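Local coordinates for beta-glucuronidase (uncultured Clostridium sp., PDB 6U7J), which hydrolyses beta-D-glucuronides to release glucuronic acid, and probably takes part in the reactivation of estrogens by gut microbes, at residues B[196-201]-B[218-223]; B[227-232]-B[267-272]; B[486-491]-B[539-544]. One frame throughout, in Å; residues are numbered along the deposited sequence.

Interaction 1 (B[196-201]-B[218-223])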
# COMPACT_ATOMS: atom_id res chain seq x y z
N GLU B 196 7.13 7.62 59.05
CA GLU B 196 7.37 9.06 59.06
C GLU B 196 8.17 9.38 57.81
O GLU B 196 9.28 8.87 57.64
CB GLU B 196 8.11 9.51 60.33
CG GLU B 196 7.50 8.97 61.63
CD GLU B 196 8.03 9.70 62.88
OE1 GLU B 196 7.23 9.92 63.83
OE2 GLU B 196 9.24 10.05 62.91
N TYR B 197 7.61 10.22 56.94
CA TYR B 197 8.07 10.23 55.56
C TYR B 197 7.81 11.57 54.89
O TYR B 197 6.95 12.36 55.31
CB TYR B 197 7.38 9.13 54.76
CG TYR B 197 5.92 9.42 54.53
CD1 TYR B 197 4.97 9.10 55.50
CD2 TYR B 197 5.49 10.03 53.36
CE1 TYR B 197 3.63 9.36 55.30
CE2 TYR B 197 4.15 10.31 53.15
CZ TYR B 197 3.23 9.97 54.12
OH TYR B 197 1.89 10.23 53.92
N ILE B 198 8.52 11.78 53.78
CA ILE B 198 8.39 12.98 52.97
C ILE B 198 7.16 12.85 52.08
O ILE B 198 7.06 11.91 51.28
CB ILE B 198 9.66 13.21 52.15
CG1 ILE B 198 10.86 13.38 53.08
CG2 ILE B 198 9.49 14.42 51.23
CD1 ILE B 198 12.17 12.91 52.48
N GLU B 199 6.22 13.79 52.21
CA GLU B 199 4.96 13.80 51.48
C GLU B 199 5.02 14.60 50.17
O GLU B 199 4.54 14.13 49.14
CB GLU B 199 3.84 14.38 52.35
CG GLU B 199 3.68 13.74 53.72
CD GLU B 199 2.54 14.36 54.54
OE1 GLU B 199 2.32 15.59 54.44
OE2 GLU B 199 1.86 13.63 55.27
N ASP B 200 5.59 15.81 50.21
CA ASP B 200 5.53 16.70 49.06
C ASP B 200 6.78 17.58 49.02
O ASP B 200 7.32 17.97 50.06
CB ASP B 200 4.28 17.58 49.11
CG ASP B 200 3.95 18.20 47.77
OD1 ASP B 200 4.74 18.03 46.82
OD2 ASP B 200 2.89 18.87 47.66
N ILE B 201 7.23 17.88 47.80
CA ILE B 201 8.38 18.74 47.53
C ILE B 201 8.00 19.71 46.42
O ILE B 201 7.50 19.29 45.37
CB ILE B 201 9.62 17.94 47.08
CG1 ILE B 201 9.95 16.80 48.04
CG2 ILE B 201 10.82 18.87 46.87
CD1 ILE B 201 10.92 15.81 47.42
N ILE B 218 9.49 21.51 51.65
CA ILE B 218 9.32 20.09 51.88
C ILE B 218 8.21 19.89 52.91
O ILE B 218 8.06 20.69 53.84
CB ILE B 218 10.64 19.44 52.33
CG1 ILE B 218 11.73 19.75 51.30
CG2 ILE B 218 10.49 17.94 52.54
CD1 ILE B 218 13.13 19.37 51.75
N LYS B 219 7.42 18.84 52.72
CA LYS B 219 6.28 18.54 53.56
C LYS B 219 6.42 17.10 54.03
O LYS B 219 6.63 16.21 53.21
CB LYS B 219 4.97 18.76 52.80
CG LYS B 219 3.68 18.52 53.56
CD LYS B 219 2.48 18.94 52.66
CE LYS B 219 1.25 18.01 52.79
NZ LYS B 219 -0.06 18.71 52.56
N THR B 220 6.37 16.90 55.34
CA THR B 220 6.37 15.58 55.95
C THR B 220 5.13 15.43 56.83
O THR B 220 4.40 16.39 57.08
CB THR B 220 7.62 15.34 56.80
OG1 THR B 220 7.45 15.97 58.08
CG2 THR B 220 8.86 15.90 56.12
N ASN B 221 4.90 14.20 57.29
CA ASN B 221 3.85 13.93 58.26
C ASN B 221 4.35 14.01 59.71
O ASN B 221 3.71 13.45 60.60
CB ASN B 221 3.21 12.56 57.99
CG ASN B 221 4.16 11.40 58.26
OD1 ASN B 221 5.37 11.52 58.10
ND2 ASN B 221 3.60 10.26 58.68
N ALA B 222 5.49 14.69 59.95
CA ALA B 222 6.03 14.97 61.29
C ALA B 222 6.91 16.23 61.20
O ALA B 222 8.14 16.18 61.20
CB ALA B 222 6.81 13.77 61.85
N GLU B 223 6.25 17.39 61.13
CA GLU B 223 6.88 18.67 60.82
C GLU B 223 7.80 19.22 61.91
O GLU B 223 7.87 20.45 62.10
CB GLU B 223 5.81 19.73 60.53
CG GLU B 223 4.70 19.30 59.59
CD GLU B 223 4.35 20.38 58.56
OE1 GLU B 223 3.95 20.01 57.43
OE2 GLU B 223 4.47 21.59 58.88

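Interaction 2 (B[227-232]-B[267-272]). Unlike the reference sequence in segment 227-232: Arg232 (reference Leu).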
# COMPACT_ATOMS: atom_id res chain seq x y z
N ILE B 227 15.64 17.53 59.62
CA ILE B 227 15.77 17.20 58.20
C ILE B 227 17.12 17.69 57.70
O ILE B 227 17.63 18.73 58.14
CB ILE B 227 14.61 17.80 57.37
CG1 ILE B 227 14.42 17.02 56.06
CG2 ILE B 227 14.85 19.29 57.10
CD1 ILE B 227 13.10 17.31 55.37
N LYS B 228 17.70 16.93 56.77
CA LYS B 228 18.93 17.29 56.08
C LYS B 228 18.64 17.35 54.58
O LYS B 228 18.01 16.44 54.03
CB LYS B 228 20.06 16.28 56.37
CG LYS B 228 21.48 16.80 56.06
CD LYS B 228 21.93 17.90 57.05
CE LYS B 228 23.46 17.92 57.26
NZ LYS B 228 24.23 18.78 56.29
N VAL B 229 19.09 18.43 53.94
CA VAL B 229 18.78 18.70 52.54
C VAL B 229 20.08 19.03 51.82
O VAL B 229 20.73 20.03 52.16
CB VAL B 229 17.77 19.85 52.38
CG1 VAL B 229 17.63 20.23 50.91
CG2 VAL B 229 16.45 19.48 52.97
N TYR B 230 20.45 18.22 50.84
CA TYR B 230 21.59 18.49 49.99
C TYR B 230 21.13 18.83 48.58
O TYR B 230 20.11 18.30 48.10
CB TYR B 230 22.55 17.29 49.91
CG TYR B 230 23.04 16.72 51.23
CD1 TYR B 230 22.51 15.55 51.75
CD2 TYR B 230 24.07 17.34 51.93
CE1 TYR B 230 22.97 15.02 52.93
CE2 TYR B 230 24.54 16.81 53.12
CZ TYR B 230 23.99 15.64 53.62
OH TYR B 230 24.45 15.10 54.81
N ILE B 231 21.88 19.69 47.92
CA ILE B 231 21.72 19.91 46.50
C ILE B 231 22.98 19.37 45.84
O ILE B 231 24.08 19.87 46.09
CB ILE B 231 21.48 21.39 46.17
CG1 ILE B 231 20.18 21.85 46.83
CG2 ILE B 231 21.43 21.59 44.66
CD1 ILE B 231 19.59 23.10 46.23
N ARG B 232 22.81 18.31 45.05
CA ARG B 232 23.92 17.65 44.38
C ARG B 232 23.91 17.98 42.90
O ARG B 232 22.85 18.18 42.29
CB ARG B 232 23.87 16.14 44.58
CG ARG B 232 23.60 15.71 46.02
CD ARG B 232 24.05 14.28 46.27
NE ARG B 232 24.00 13.95 47.69
CZ ARG B 232 25.07 13.62 48.42
NH1 ARG B 232 26.26 13.58 47.85
NH2 ARG B 232 24.94 13.34 49.71
N LEU B 267 17.69 17.41 44.44
CA LEU B 267 17.33 17.72 45.82
C LEU B 267 17.32 16.40 46.59
O LEU B 267 16.42 15.58 46.44
CB LEU B 267 15.97 18.41 45.89
CG LEU B 267 15.68 19.19 47.18
CD1 LEU B 267 16.73 20.27 47.42
CD2 LEU B 267 14.27 19.80 47.20
N ASP B 268 18.36 16.19 47.41
CA ASP B 268 18.60 14.93 48.10
C ASP B 268 18.28 15.12 49.58
O ASP B 268 18.97 15.89 50.27
CB ASP B 268 20.05 14.50 47.89
CG ASP B 268 20.33 13.06 48.32
OD1 ASP B 268 19.42 12.20 48.29
OD2 ASP B 268 21.50 12.79 48.67
N ILE B 269 17.26 14.42 50.06
CA ILE B 269 16.60 14.72 51.32
C ILE B 269 16.66 13.50 52.23
O ILE B 269 16.29 12.39 51.81
CB ILE B 269 15.14 15.15 51.11
CG1 ILE B 269 15.07 16.28 50.07
CG2 ILE B 269 14.49 15.55 52.42
CD1 ILE B 269 13.65 16.62 49.63
N TYR B 270 17.08 13.71 53.48
CA TYR B 270 17.07 12.68 54.51
C TYR B 270 16.20 13.14 55.67
O TYR B 270 16.41 14.23 56.22
CB TYR B 270 18.49 12.37 54.99
CG TYR B 270 19.36 11.71 53.94
CD1 TYR B 270 20.03 12.46 52.98
CD2 TYR B 270 19.52 10.33 53.92
CE1 TYR B 270 20.83 11.85 52.02
CE2 TYR B 270 20.31 9.71 52.98
CZ TYR B 270 20.97 10.47 52.03
OH TYR B 270 21.75 9.84 51.10
N PHE B 271 15.24 12.30 56.06
CA PHE B 271 14.26 12.66 57.08
C PHE B 271 14.01 11.40 57.91
O PHE B 271 13.27 10.51 57.49
CB PHE B 271 12.97 13.19 56.45
CG PHE B 271 11.87 13.50 57.44
CD1 PHE B 271 11.94 14.62 58.26
CD2 PHE B 271 10.76 12.67 57.54
CE1 PHE B 271 10.92 14.91 59.16
CE2 PHE B 271 9.74 12.95 58.44
CZ PHE B 271 9.82 14.07 59.26
N GLY B 272 14.64 11.34 59.08
CA GLY B 272 14.48 10.19 59.95
C GLY B 272 15.03 8.93 59.32
O GLY B 272 16.22 8.82 59.02

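Interaction 3 (B[486-491]-B[539-544])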
# COMPACT_ATOMS: atom_id res chain seq x y z
N SER B 486 -4.03 33.03 3.08
CA SER B 486 -5.02 32.85 4.14
C SER B 486 -4.37 32.83 5.51
O SER B 486 -4.90 33.41 6.46
CB SER B 486 -5.82 31.58 3.91
OG SER B 486 -6.57 31.69 2.72
N LEU B 487 -3.24 32.15 5.65
CA LEU B 487 -2.64 32.03 6.97
C LEU B 487 -1.97 33.33 7.39
O LEU B 487 -2.11 33.75 8.55
CB LEU B 487 -1.63 30.87 7.01
CG LEU B 487 -1.15 30.59 8.44
CD1 LEU B 487 -2.29 30.13 9.33
CD2 LEU B 487 0.01 29.60 8.48
N LYS B 488 -1.26 34.00 6.47
CA LYS B 488 -0.66 35.29 6.80
C LYS B 488 -1.72 36.27 7.27
O LYS B 488 -1.54 36.94 8.30
CB LYS B 488 0.09 35.86 5.60
CG LYS B 488 0.97 37.06 5.93
CD LYS B 488 1.68 37.57 4.67
CE LYS B 488 2.40 38.91 4.89
NZ LYS B 488 3.13 38.89 6.17
N THR B 489 -2.83 36.36 6.55
CA THR B 489 -3.90 37.27 6.94
C THR B 489 -4.46 36.90 8.31
O THR B 489 -4.66 37.77 9.17
CB THR B 489 -5.02 37.23 5.89
OG1 THR B 489 -4.54 37.78 4.66
CG2 THR B 489 -6.21 38.04 6.36
N ASP B 490 -4.71 35.61 8.54
CA ASP B 490 -5.26 35.21 9.83
C ASP B 490 -4.26 35.47 10.95
O ASP B 490 -4.63 36.00 12.00
CB ASP B 490 -5.68 33.74 9.79
CG ASP B 490 -6.70 33.40 10.86
OD1 ASP B 490 -7.80 33.99 10.86
OD2 ASP B 490 -6.39 32.55 11.72
N LEU B 491 -2.99 35.12 10.73
CA LEU B 491 -1.96 35.37 11.73
C LEU B 491 -1.95 36.83 12.16
O LEU B 491 -1.85 37.13 13.36
CB LEU B 491 -0.59 34.98 11.18
CG LEU B 491 -0.26 33.50 11.06
CD1 LEU B 491 1.09 33.34 10.40
CD2 LEU B 491 -0.29 32.87 12.45
N MET B 539 4.10 32.00 8.09
CA MET B 539 4.67 32.29 9.40
C MET B 539 6.03 32.96 9.29
O MET B 539 6.39 33.79 10.13
CB MET B 539 4.78 31.01 10.22
CG MET B 539 3.46 30.28 10.43
SD MET B 539 3.75 28.77 11.39
CE MET B 539 3.49 27.53 10.12
N ASP B 540 6.80 32.61 8.26
CA ASP B 540 8.11 33.22 8.09
C ASP B 540 8.03 34.71 7.81
O ASP B 540 9.02 35.42 8.02
CB ASP B 540 8.87 32.50 6.98
CG ASP B 540 9.45 31.18 7.44
OD1 ASP B 540 9.48 30.95 8.68
OD2 ASP B 540 9.87 30.38 6.58
N GLU B 541 6.88 35.21 7.37
CA GLU B 541 6.70 36.64 7.13
C GLU B 541 6.09 37.39 8.32
O GLU B 541 5.79 38.57 8.19
CB GLU B 541 5.84 36.85 5.88
CG GLU B 541 6.54 36.40 4.63
CD GLU B 541 5.78 36.69 3.35
OE1 GLU B 541 4.73 37.37 3.40
OE2 GLU B 541 6.26 36.23 2.29
N CYS B 542 5.92 36.73 9.46
CA CYS B 542 5.33 37.33 10.65
C CYS B 542 6.34 37.28 11.79
O CYS B 542 6.71 36.19 12.24
CB CYS B 542 4.05 36.59 11.05
SG CYS B 542 2.75 36.64 9.82
N ASP B 543 6.76 38.45 12.27
CA ASP B 543 7.79 38.51 13.31
C ASP B 543 7.27 38.19 14.70
O ASP B 543 8.08 38.08 15.63
CB ASP B 543 8.47 39.90 13.31
CG ASP B 543 7.52 41.05 13.71
OD1 ASP B 543 6.30 40.85 13.83
OD2 ASP B 543 8.03 42.17 13.90
N PHE B 544 5.97 38.02 14.87
CA PHE B 544 5.38 37.74 16.18
C PHE B 544 5.09 36.26 16.39
O PHE B 544 4.54 35.88 17.43
CB PHE B 544 4.09 38.55 16.33
CG PHE B 544 3.12 38.34 15.21
CD1 PHE B 544 2.23 37.28 15.25
CD2 PHE B 544 3.12 39.17 14.11
CE1 PHE B 544 1.34 37.06 14.21
CE2 PHE B 544 2.23 38.96 13.06
CZ PHE B 544 1.34 37.90 13.12

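Interaction 1 (B[196-201]-B[218-223])
A classic beta bulge interrupts the antiparallel hairpin formed by strands 198-208 and 211-220 near its open end, in the immunoglobulin-like beta-sandwich domain of this family 2 glycoside hydrolase. Lys219 O is gripped twice: Glu199 N reaches it at 2.7 Å, in the carbonyl plane, and Asp200 N at 3.2 Å, from above that plane. Lys219 N answers to Asp200 O, so the pairing that sets Ile198 against Thr220 resumes one residue out of step. With both bulge residues facing Lys219, Glu199 points at the partner strand, and its side chain can be followed across it. CB lies over Lys219 O. CG, anti to the carbonyl carbon (chi1 -52°), and CD, reached along an extended chain, pass over the peptide between Thr220 and Asn221. At the tip the carboxylate divides: OE1 rests 3.1 Å from Lys219 CE, alongside the methylene chain, while NZ stays beyond salt-bridge range at 4.4 Å; OE2 meets Asn221 CB. On the other face Ile198 and Ile218 touch through their CG2 methyls, and their CD1 ends reach Ile269 of the second sheet. At the end of strand 211-220, Thr220 OG1 accepts from Ala222 N in an ST turn. Asn221 takes the crowded chi1 position (68°), which brings its amide beside the Tyr197 ring; ND2 is held by Lys195 O, and OD1 receives Tyr197 N at 2.8 Å from above the carbonyl plane.

Interaction 2 (B[227-232]-B[267-272])
Strand 265-271 runs antiparallel to strand 227-232 in the middle of the four-stranded sheet of the same sandwich domain, and its residues point in succession to the facing sheet and to the opposite face. Leu267 comes first, on the core side: CG stands anti to the backbone N (chi1 -161°), and CD1 reaches across to Val229 CG1 at 3.6 Å and to Ile231 CG1. Asp268 follows on the other face. Tyr230 N to Asp268 O and Asp268 N to Tyr230 O are both 2.8 Å and nearly straight. The carboxylate serves two directions: OD1 accepts from His275 and Thr277, and Asp268 OD2 takes Arg232 NE in a salt bridge at 2.9 Å, from above the carboxylate plane. The guanidinium and carboxylate planes, 66° apart, do not suit a two-pronged pairing. Ile269 returns to the core, its CG2 against Ile227 CD1 at 3.7 Å. Tyr270 pairs with Lys228 through two further backbone bonds; its ring crosses that of Tyr230 obliquely and also stacks with His275. Tyr270 CD1 lies at the edge of the Tyr230 ring, 3.9 Å from Tyr230 CE1. Phe271 closes the row, CD1 against Ile227 CG1 at 4.1 Å. Arg232, which differs from the reference sequence, runs extended to NE and places NH2 over one face of the Tyr230 ring, toward the rim, while NH1 is bonded to Asn236 O. The chemistry is thus two-sided: apolar contacts lie toward the facing sheet, and on the other face the buried Asp268 carboxylate, with a cation and two further donors around it, is probably kept ionised.

Interaction 3 (B[486-491]-B[539-544])
Leu491 is the pivot where helix 480-498 packs against the end of helix 525-540 and the turn that follows it, in the TIM-barrel domain. Its CG is anti to the carbonyl carbon (chi1 -74°), and the extended CD1 branch pushes between two partners, Cys542 SG at 3.7 Å and Met539 CG at 3.9 Å. One turn earlier, Leu487 crosses Met539 obliquely, with CD2 touching the same CG, so that this methylene is shared by two leucines. Phe544 comes in from the far end, its first torsion in the crowded position (54°), which carries the ring back over Cys542, whose CB lies above one face near the rim; Phe544 CZ and CE1 both come to 3.3 Å from Leu491 O, and CZ also touches Leu491 CB. Lys488 runs past this apolar group, extended until a bend at chi4 (44°), and crosses the Glu541 side chain at about a right angle. Glu541 OE1 lies beside Lys488 CE at 3.2 Å and makes a longer salt bridge with NZ at 3.5 Å; the same oxygen is hydrogen-bonded to Tyr484, a turn earlier. In a beta/alpha barrel neighbouring outer helices pack together over the parallel strands: here Leu491 rests on Val502 and Val504 of strand 502-506 and on Val545 of strand 545-551, Met539 touches both strands, and the Phe544 ring stacks with His495 farther along helix 480-498.

From the N terminus, interaction 1 closes first, bringing strand 211-220 back along strand 198-208 by a hairpin of long strands with a tight connection. Interaction 2 opens soon after it and closes a loop of 34 residues that includes strands 238-242 and 246-251. The two are in series, neither nested nor crossed, yet they touch: each belongs to one sheet of the same sandwich, and the sheets pack face to face, with Thr220 meeting Phe271 between the layers. Interaction 3 closes last, some 50 Å from both by centres; it spans 47 residues, including strand 502-506, and joins helix 480-498 to the end of helix 525-540 and the turn after it. Two contacts lie within the sandwich domain and the third within the barrel.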